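Local structure of 6-aminohexanoate-cyclic-dimer hydrolase (Arthrobacter sp., 3A2Q) at residues Q8-Q13 against V219-A224. The protein hydrolyses the cyclic dimer of 6-aminohexanoate, a nylon-6 byproduct, to the linear dimer, as a member of the amidase family. The protein carries 1 engineered substitution. Sequence-based numbering, arbitrary orientation.
Sequences QDATAQ and VRDIAA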
loop_
_atom_site.group_PDB
_atom_site.type_symbol
_atom_site.label_atom_id
_atom_site.label_comp_id
_atom_site.label_asym_id
_atom_site.label_seq_id
_atom_site.Cartn_x
_atom_site.Cartn_y
_atom_site.Cartn_z
ATOM N N GLN A 8 0.471 -3.128 -20.737
ATOM C CA GLN A 8 -0.990 -3.112 -20.769
ATOM C C GLN A 8 -1.458 -3.402 -19.341
ATOM O O GLN A 8 -0.788 -4.135 -18.617
ATOM C CB GLN A 8 -1.498 -4.216 -21.703
ATOM C CG GLN A 8 -0.893 -4.193 -23.102
ATOM C CD GLN A 8 -1.643 -3.282 -24.049
ATOM O OE1 GLN A 8 -2.740 -3.607 -24.500
ATOM N NE2 GLN A 8 -1.059 -2.128 -24.349
ATOM N N ASP A 9 -2.590 -2.839 -18.922
ATOM C CA ASP A 9 -3.055 -3.114 -17.565
ATOM C C ASP A 9 -3.648 -4.516 -17.469
ATOM O O ASP A 9 -3.707 -5.239 -18.461
ATOM C CB ASP A 9 -4.066 -2.056 -17.083
ATOM C CG ASP A 9 -5.334 -2.018 -17.909
ATOM O OD1 ASP A 9 -5.634 -3.006 -18.612
ATOM O OD2 ASP A 9 -6.045 -0.993 -17.835
ATOM N N ALA A 10 -4.077 -4.907 -16.272
ATOM C CA ALA A 10 -4.638 -6.238 -16.060
ATOM C C ALA A 10 -5.876 -6.512 -16.908
ATOM O O ALA A 10 -6.044 -7.615 -17.428
ATOM C CB ALA A 10 -4.961 -6.440 -14.584
ATOM N N THR A 11 -6.741 -5.512 -17.043
ATOM C CA THR A 11 -7.956 -5.668 -17.826
ATOM C C THR A 11 -7.630 -5.954 -19.292
ATOM O O THR A 11 -8.222 -6.843 -19.904
ATOM C CB THR A 11 -8.833 -4.405 -17.745
ATOM O OG1 THR A 11 -9.197 -4.168 -16.378
ATOM C CG2 THR A 11 -10.096 -4.579 -18.577
ATOM N N ALA A 12 -6.684 -5.205 -19.850
ATOM C CA ALA A 12 -6.293 -5.394 -21.242
ATOM C C ALA A 12 -5.568 -6.723 -21.436
ATOM O O ALA A 12 -5.747 -7.388 -22.455
ATOM C CB ALA A 12 -5.413 -4.239 -21.705
ATOM N N GLN A 13 -4.751 -7.109 -20.462
ATOM C CA GLN A 13 -4.020 -8.369 -20.549
ATOM C C GLN A 13 -4.959 -9.561 -20.474
ATOM O O GLN A 13 -4.713 -10.593 -21.098
ATOM C CB GLN A 13 -2.991 -8.474 -19.430
ATOM C CG GLN A 13 -1.771 -7.611 -19.641
ATOM C CD GLN A 13 -0.716 -7.856 -18.594
ATOM O OE1 GLN A 13 -0.468 -8.996 -18.211
ATOM N NE2 GLN A 13 -0.079 -6.787 -18.131
ATOM N N VAL A 219 -7.133 3.024 -13.170
ATOM C CA VAL A 219 -8.197 3.100 -12.182
ATOM C C VAL A 219 -9.192 1.952 -12.360
ATOM O O VAL A 219 -9.765 1.460 -11.383
ATOM C CB VAL A 219 -8.929 4.458 -12.261
ATOM C CG1 VAL A 219 -10.055 4.513 -11.231
ATOM C CG2 VAL A 219 -7.937 5.591 -12.004
ATOM N N ARG A 220 -9.383 1.499 -13.597
ATOM C CA ARG A 220 -10.325 0.413 -13.819
ATOM C C ARG A 220 -9.811 -0.885 -13.208
ATOM O O ARG A 220 -10.595 -1.712 -12.740
ATOM C CB ARG A 220 -10.620 0.241 -15.314
ATOM C CG ARG A 220 -9.469 -0.275 -16.160
ATOM C CD ARG A 220 -9.906 -0.380 -17.618
ATOM N NE ARG A 220 -8.904 -1.023 -18.460
ATOM C CZ ARG A 220 -9.075 -1.288 -19.754
ATOM N NH1 ARG A 220 -10.212 -0.960 -20.354
ATOM N NH2 ARG A 220 -8.116 -1.890 -20.445
ATOM N N ASP A 221 -8.493 -1.064 -13.201
ATOM C CA ASP A 221 -7.900 -2.262 -12.615
ATOM C C ASP A 221 -8.175 -2.299 -11.109
ATOM O O ASP A 221 -8.431 -3.360 -10.546
ATOM C CB ASP A 221 -6.390 -2.288 -12.852
ATOM C CG ASP A 221 -6.002 -3.050 -14.111
ATOM O OD1 ASP A 221 -6.894 -3.400 -14.912
ATOM O OD2 ASP A 221 -4.792 -3.292 -14.300
ATOM N N ILE A 222 -8.112 -1.140 -10.459
ATOM C CA ILE A 222 -8.369 -1.065 -9.023
ATOM C C ILE A 222 -9.828 -1.419 -8.747
ATOM O O ILE A 222 -10.129 -2.199 -7.846
ATOM C CB ILE A 222 -8.060 0.353 -8.470
ATOM C CG1 ILE A 222 -6.555 0.630 -8.572
ATOM C CG2 ILE A 222 -8.515 0.471 -7.018
ATOM C CD1 ILE A 222 -5.697 -0.300 -7.724
ATOM N N ALA A 223 -10.732 -0.850 -9.532
ATOM C CA ALA A 223 -12.154 -1.122 -9.364
ATOM C C ALA A 223 -12.442 -2.618 -9.505
ATOM O O ALA A 223 -13.180 -3.193 -8.709
ATOM C CB ALA A 223 -12.960 -0.333 -10.384
ATOM N N ALA A 224 -11.850 -3.249 -10.511
ATOM C CA ALA A 224 -12.053 -4.677 -10.732
ATOM C C ALA A 224 -11.491 -5.516 -9.582
ATOM O O ALA A 224 -12.093 -6.512 -9.175
ATOM C CB ALA A 224 -11.417 -5.099 -12.056
#
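Asp221 reaches from helix 219-229 to the first turn of helix 10-19 and binds its leading N-H groups with both carboxylate oxygens. Asp221 OD2 accepts from Ala10 N at 2.6 Å through its syn lone pair. Asp221 OD1 takes Thr11 N at 3.0 Å, also on the syn side. The same OD1 accepts from Thr11 OG1 over 2.8 Å, close to the line of its C-O bond. Thr11 OG1 stands beside its own backbone N, anti to the carbonyl carbon (chi1 -60°), which lets hydroxyl and amide converge on one oxygen. Asp9 is the N-cap of the same helix: its rotamer (chi1 63°) sets CG between backbone N and carbonyl carbon and so brings the carboxylate round to the helix start, where OD1 receives the capping bond from Ala12 N at 2.7 Å. Two aspartates thus face one helix N-terminus, whose dipole probably favours their negative charges. Arg220, extended from CG to NE, presents NE and NH2 together to the two oxygens of Asp9 in a two-bond salt bridge, Arg220 NE to Asp9 OD2 at 2.9 Å and the longer but straighter Arg220 NH2 to Asp9 OD1 at 3.3 Å; the carboxylate and guanidinium planes are 43° apart. Thr11 CG2 sits over the centre of one guanidinium face, 3.6 Å above it. An alanine in place of Asp9 would probably leave Ala12 N without its cap and Arg220 without this carboxylate, setting the guanidinium freer to turn. Ser218 OG, just before helix 219-229, is hydrogen-bonded to both Asp9 OD2 and Asp221 N, tying the two helix starts together. This polar junction lies away from the active site: Ala10 packs on Pro164, Ile222 on strands 185-188 and 211-216 of the central sheet, with helix 460-473 alongside Val219, Ile222 and Ala223.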